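Long-range contacts in Mll8193 protein (Mesorhizobium loti, PDB 3FH1), which is of unknown function but adopts an NTF2-like (SnoaL-like) fold and forms a dimer in the crystal: residues P77-D82 with W100-N105; T94-Y99 with S106-N111. One frame throughout, in Å; residues are numbered along the deposited sequence.

Interaction 1 (P77-D82 with W100-N105)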
loop_
_atom_site.group_PDB
_atom_site.type_symbol
_atom_site.label_atom_id
_atom_site.label_comp_id
_atom_site.label_asym_id
_atom_site.label_seq_id
_atom_site.Cartn_x
_atom_site.Cartn_y
_atom_site.Cartn_z
ATOM N N PRO A 77 21.715 3.059 13.431
ATOM C CA PRO A 77 22.802 2.164 13.021
ATOM C C PRO A 77 22.357 0.740 12.709
ATOM O O PRO A 77 21.451 0.170 13.360
ATOM C CB PRO A 77 23.774 2.179 14.229
ATOM C CG PRO A 77 23.466 3.430 14.939
ATOM C CD PRO A 77 22.003 3.717 14.714
ATOM N N GLY A 78 22.963 0.191 11.673
ATOM C CA GLY A 78 22.729 -1.188 11.298
ATOM C C GLY A 78 21.457 -1.463 10.545
ATOM O O GLY A 78 21.127 -2.620 10.337
ATOM N N THR A 79 20.758 -0.410 10.135
ATOM C CA THR A 79 19.482 -0.566 9.441
ATOM C C THR A 79 19.559 0.112 8.084
ATOM O O THR A 79 20.345 1.046 7.881
ATOM C CB THR A 79 18.351 0.053 10.224
ATOM O OG1 THR A 79 18.509 1.473 10.239
ATOM C CG2 THR A 79 18.308 -0.476 11.642
ATOM N N ARG A 80 18.759 -0.389 7.141
ATOM C CA ARG A 80 18.708 0.163 5.792
ATOM C C ARG A 80 17.402 -0.243 5.112
ATOM O O ARG A 80 16.630 -1.048 5.636
ATOM C CB ARG A 80 19.893 -0.333 4.949
ATOM C CG ARG A 80 19.733 -1.747 4.356
ATOM C CD ARG A 80 20.987 -2.217 3.622
ATOM N NE ARG A 80 20.822 -3.557 3.056
ATOM C CZ ARG A 80 21.095 -4.703 3.692
ATOM N NH1 ARG A 80 21.558 -4.707 4.940
ATOM N NH2 ARG A 80 20.897 -5.863 3.072
ATOM N N PHE A 81 17.167 0.343 3.951
ATOM C CA PHE A 81 16.036 -0.028 3.108
ATOM C C PHE A 81 16.499 -0.362 1.705
ATOM O O PHE A 81 17.365 0.328 1.159
ATOM C CB PHE A 81 15.019 1.120 2.954
ATOM C CG PHE A 81 14.258 1.467 4.204
ATOM C CD1 PHE A 81 14.777 2.343 5.144
ATOM C CD2 PHE A 81 12.991 0.977 4.418
ATOM C CE1 PHE A 81 14.036 2.667 6.309
ATOM C CE2 PHE A 81 12.275 1.305 5.558
ATOM C CZ PHE A 81 12.826 2.175 6.498
ATOM N N ASP A 82 15.913 -1.412 1.118
ATOM C CA ASP A 82 15.984 -1.636 -0.307
ATOM C C ASP A 82 14.651 -1.181 -0.885
ATOM O O ASP A 82 13.585 -1.486 -0.361
ATOM C CB ASP A 82 16.142 -3.100 -0.649
ATOM C CG ASP A 82 17.429 -3.702 -0.157
ATOM O OD1 ASP A 82 18.428 -2.971 -0.078
ATOM O OD2 ASP A 82 17.429 -4.906 0.141
ATOM N N TRP A 100 15.753 -3.621 6.521
ATOM C CA TRP A 100 16.724 -4.492 7.157
ATOM C C TRP A 100 17.015 -3.948 8.530
ATOM O O TRP A 100 17.370 -2.786 8.689
ATOM C CB TRP A 100 18.017 -4.571 6.350
ATOM C CG TRP A 100 17.851 -5.189 5.031
ATOM C CD1 TRP A 100 17.500 -4.572 3.855
ATOM C CD2 TRP A 100 18.074 -6.555 4.711
ATOM N NE1 TRP A 100 17.476 -5.487 2.844
ATOM C CE2 TRP A 100 17.817 -6.713 3.341
ATOM C CE3 TRP A 100 18.444 -7.670 5.461
ATOM C CZ2 TRP A 100 17.941 -7.940 2.691
ATOM C CZ3 TRP A 100 18.551 -8.883 4.817
ATOM C CH2 TRP A 100 18.319 -9.000 3.438
HETATM N N MSE A 101 16.855 -4.822 9.519
HETATM C CA MSE A 101 17.003 -4.483 10.927
HETATM C C MSE A 101 18.405 -4.806 11.420
HETATM O O MSE A 101 19.124 -5.587 10.808
HETATM C CB MSE A 101 15.970 -5.250 11.729
HETATM C CG MSE A 101 14.593 -4.672 11.617
HETATM SE SE MSE A 101 13.243 -6.016 12.021
HETATM C CE MSE A 101 13.073 -6.658 10.353
ATOM N N ALA A 102 18.788 -4.178 12.527
ATOM C CA ALA A 102 20.125 -4.366 13.100
ATOM C C ALA A 102 20.425 -5.814 13.444
ATOM O O ALA A 102 21.578 -6.212 13.394
ATOM C CB ALA A 102 20.324 -3.465 14.313
ATOM N N ASP A 103 19.396 -6.605 13.760
ATOM C CA ASP A 103 19.591 -8.028 14.066
ATOM C C ASP A 103 19.729 -8.891 12.836
ATOM O O ASP A 103 19.786 -10.105 12.953
ATOM C CB ASP A 103 18.449 -8.583 14.916
ATOM C CG ASP A 103 17.122 -8.615 14.179
ATOM O OD1 ASP A 103 17.076 -8.383 12.944
ATOM O OD2 ASP A 103 16.116 -8.882 14.856
ATOM N N GLY A 104 19.752 -8.289 11.648
ATOM C CA GLY A 104 19.955 -9.075 10.436
ATOM C C GLY A 104 18.660 -9.547 9.790
ATOM O O GLY A 104 18.685 -10.071 8.687
ATOM N N ASN A 105 17.532 -9.363 10.467
ATOM C CA ASN A 105 16.241 -9.758 9.890
ATOM C C ASN A 105 15.757 -8.655 8.935
ATOM O O ASN A 105 16.263 -7.534 8.967
ATOM C CB ASN A 105 15.215 -9.992 11.011
ATOM C CG ASN A 105 15.548 -11.211 11.857
ATOM O OD1 ASN A 105 15.863 -12.266 11.322
ATOM N ND2 ASN A 105 15.481 -11.065 13.178
#

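Interaction 2 (T94-Y99 with S106-N111)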
loop_
_atom_site.group_PDB
_atom_site.type_symbol
_atom_site.label_atom_id
_atom_site.label_comp_id
_atom_site.label_asym_id
_atom_site.label_seq_id
_atom_site.Cartn_x
_atom_site.Cartn_y
_atom_site.Cartn_z
ATOM N N THR A 94 3.046 5.206 -4.321
ATOM C CA THR A 94 3.297 4.050 -3.441
ATOM C C THR A 94 4.799 3.713 -3.503
ATOM O O THR A 94 5.418 3.836 -4.552
ATOM C CB THR A 94 2.450 2.782 -3.813
ATOM O OG1 THR A 94 2.770 2.321 -5.146
ATOM C CG2 THR A 94 0.994 3.053 -3.664
ATOM N N ILE A 95 5.375 3.372 -2.365
ATOM C CA ILE A 95 6.796 2.992 -2.318
ATOM C C ILE A 95 6.861 1.679 -1.613
ATOM O O ILE A 95 6.570 1.600 -0.402
ATOM C CB ILE A 95 7.689 3.994 -1.538
ATOM C CG1 ILE A 95 7.470 5.440 -2.054
ATOM C CG2 ILE A 95 9.117 3.554 -1.621
ATOM C CD1 ILE A 95 8.036 6.520 -1.079
ATOM N N ARG A 96 7.144 0.624 -2.389
ATOM C CA ARG A 96 7.398 -0.700 -1.793
ATOM C C ARG A 96 8.861 -0.816 -1.456
ATOM O O ARG A 96 9.736 -0.426 -2.229
ATOM C CB ARG A 96 6.955 -1.852 -2.705
ATOM C CG ARG A 96 5.445 -2.082 -2.733
ATOM C CD ARG A 96 5.175 -3.353 -3.523
ATOM N NE ARG A 96 5.457 -3.332 -4.960
ATOM C CZ ARG A 96 6.356 -4.106 -5.581
ATOM N NH1 ARG A 96 7.222 -4.827 -4.917
ATOM N NH2 ARG A 96 6.422 -4.128 -6.910
ATOM N N TRP A 97 9.128 -1.408 -0.297
ATOM C CA TRP A 97 10.452 -1.541 0.273
ATOM C C TRP A 97 10.663 -2.795 1.081
ATOM O O TRP A 97 9.728 -3.492 1.448
ATOM C CB TRP A 97 10.782 -0.293 1.132
ATOM C CG TRP A 97 9.715 0.121 2.090
ATOM C CD1 TRP A 97 8.892 1.202 1.936
ATOM C CD2 TRP A 97 9.400 -0.431 3.387
ATOM N NE1 TRP A 97 8.048 1.323 2.997
ATOM C CE2 TRP A 97 8.342 0.352 3.912
ATOM C CE3 TRP A 97 9.876 -1.498 4.141
ATOM C CZ2 TRP A 97 7.762 0.079 5.154
ATOM C CZ3 TRP A 97 9.292 -1.762 5.357
ATOM C CH2 TRP A 97 8.283 -0.974 5.856
ATOM N N ARG A 98 11.937 -3.097 1.333
ATOM C CA ARG A 98 12.368 -4.106 2.280
ATOM C C ARG A 98 13.253 -3.395 3.304
ATOM O O ARG A 98 14.234 -2.724 2.935
ATOM C CB ARG A 98 13.144 -5.224 1.603
ATOM C CG ARG A 98 13.656 -6.220 2.626
ATOM C CD ARG A 98 14.387 -7.378 2.008
ATOM N NE ARG A 98 13.643 -8.136 1.007
ATOM C CZ ARG A 98 12.926 -9.209 1.313
ATOM N NH1 ARG A 98 12.841 -9.625 2.571
ATOM N NH2 ARG A 98 12.309 -9.886 0.362
ATOM N N TYR A 99 12.860 -3.500 4.565
ATOM C CA TYR A 99 13.606 -2.892 5.684
ATOM C C TYR A 99 14.470 -3.956 6.337
ATOM O O TYR A 99 13.977 -5.036 6.702
ATOM C CB TYR A 99 12.596 -2.331 6.697
ATOM C CG TYR A 99 13.221 -1.748 7.941
ATOM C CD1 TYR A 99 14.052 -0.676 7.861
ATOM C CD2 TYR A 99 12.916 -2.256 9.215
ATOM C CE1 TYR A 99 14.615 -0.108 8.986
ATOM C CE2 TYR A 99 13.496 -1.706 10.373
ATOM C CZ TYR A 99 14.333 -0.613 10.248
ATOM O OH TYR A 99 14.920 -0.014 11.359
ATOM N N SER A 106 14.763 -8.973 8.118
ATOM C CA SER A 106 14.161 -7.960 7.274
ATOM C C SER A 106 12.677 -8.158 7.258
ATOM O O SER A 106 12.185 -9.200 7.721
ATOM C CB SER A 106 14.686 -8.015 5.838
ATOM O OG SER A 106 14.214 -9.157 5.141
ATOM N N VAL A 107 11.977 -7.152 6.754
ATOM C CA VAL A 107 10.547 -7.231 6.545
ATOM C C VAL A 107 10.172 -6.386 5.308
ATOM O O VAL A 107 10.712 -5.301 5.077
ATOM C CB VAL A 107 9.719 -6.806 7.792
ATOM C CG1 VAL A 107 9.995 -5.327 8.194
ATOM C CG2 VAL A 107 8.217 -7.066 7.564
ATOM N N ARG A 108 9.287 -6.912 4.469
ATOM C CA ARG A 108 8.759 -6.113 3.368
ATOM C C ARG A 108 7.617 -5.229 3.820
ATOM O O ARG A 108 6.823 -5.592 4.694
ATOM C CB ARG A 108 8.327 -7.015 2.227
ATOM C CG ARG A 108 9.369 -7.929 1.652
ATOM C CD ARG A 108 8.792 -8.793 0.556
ATOM N NE ARG A 108 8.467 -8.051 -0.658
ATOM C CZ ARG A 108 7.500 -8.404 -1.501
ATOM N NH1 ARG A 108 6.786 -9.481 -1.289
ATOM N NH2 ARG A 108 7.270 -7.684 -2.581
ATOM N N GLY A 109 7.498 -4.078 3.167
ATOM C CA GLY A 109 6.454 -3.089 3.486
ATOM C C GLY A 109 6.173 -2.153 2.361
ATOM O O GLY A 109 6.724 -2.262 1.252
ATOM N N VAL A 110 5.289 -1.210 2.636
ATOM C CA VAL A 110 4.882 -0.249 1.655
ATOM C C VAL A 110 4.465 1.032 2.367
ATOM O O VAL A 110 3.921 1.007 3.501
ATOM C CB VAL A 110 3.671 -0.769 0.794
ATOM C CG1 VAL A 110 2.417 -1.009 1.655
ATOM C CG2 VAL A 110 3.450 0.154 -0.440
ATOM N N ASN A 111 4.748 2.154 1.705
ATOM C CA ASN A 111 4.231 3.445 2.114
ATOM C C ASN A 111 3.243 3.957 1.037
ATOM O O ASN A 111 3.523 3.894 -0.184
ATOM C CB ASN A 111 5.303 4.541 2.152
ATOM C CG ASN A 111 6.223 4.444 3.323
ATOM O OD1 ASN A 111 6.331 3.435 3.978
ATOM N ND2 ASN A 111 6.886 5.570 3.630
#

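Interaction 1 (P77-D82 with W100-N105)
Arg80 and Trp100 stack as a cation-pi pair at the end of two neighbouring antiparallel strands in the mixed NTF2-like sheet, where strand 80-89 begins and strand 92-100 ends. In the conformer described here, one of two for Arg80, the side chains run side by side and point the same way, with the guanidinium flat against the indole and the planes only 13° apart. Arg80 CZ lies 3.5 Å from the centroid of the five-membered ring of Trp100, and Arg80 NH2 reaches further, to within 3.2 Å of Trp100 CE2. The extended Arg80 chain runs alongside the indole. Beneath the stack the backbones form a hydrogen-bonded antiparallel pair: Trp100 N donates almost straight to Arg80 O (2.9 Å), and Arg80 N returns a longer bond to Trp100 O. Beyond the pair both chains leave regular strand yet stay close, and Ala102 CA, in the type I turn from Met101 to Gly104, makes a CA-H...O contact with Gly78 O. Asp82 may strengthen the stack by polarising the indole through its N-H. The carboxylate is turned 68° from the ring; Trp100 NE1, donating within its own ring plane, meets Asp82 OD2 from above the carboxylate plane at 2.8 Å.

Interaction 2 (T94-Y99 with S106-N111)
Trp97 lies across Gly109 at the middle of the antiparallel hairpin formed by strands 92-100 and 106-116, part of the curved sheet of the NTF2-like fold. Its CG sits between the backbone N and the carbonyl carbon (chi1 48°), and from CB onward the indole extends over the neighbouring strand. CG is 3.9 Å from Gly109 O, while CD2 and CE2 lie above the Gly109 carbonyl carbon. CE3, CZ3 and CH2 follow over Gly109 N and CA; the CA makes a CH-pi contact 3.5 Å from the centroid of the six-membered ring. A CB on Gly109 would run into CH2, so glycine leaves room for the ring. At the edge of the indole, NE1 donates to Asn111 OD1 at 2.9 Å, in the ring plane but 60° above that of the amide. An alanine in place of Trp97 would probably uncover Gly109 and leave Asn111 OD1 without this donor. The other face of the hairpin carries arginines. Arg98 NH1 donates to Ser106 OG at 3.0 Å, and Arg108 CG lies over the Arg98 guanidinium. Arg96 NH1 comes within 3.7 Å of Arg108 NH2; Glu84 forms salt bridges with both residues, and Asp56 of the second subunit pairs with Arg98. These acids probably offset the repulsion among the clustered positive charges at the dimer interface.

In the fold
Interactions 1 and 2 share one sheet, with centres about 12 Å apart. Strand 92-100 passes from 94-99 in interaction 2 directly into Trp100 in interaction 1, while the loop 101-105 leads back into 106-111. They also touch between neighbouring strands: Asp82 N lies 2.8 Å from Arg98 O, a probable hydrogen bond, and Phe81 CZ packs 3.4 Å from Tyr99 CD1. Phe81 also meets Trp97 edge-to-face, on the sheet face away from the Arg80-Trp100 stack. An unidentified ligand, probably from the crystallisation liquor, lies about 3 Å from the Asn111 side chain but about 9 Å from that of Asp82, so interaction 2 alone approaches it closely.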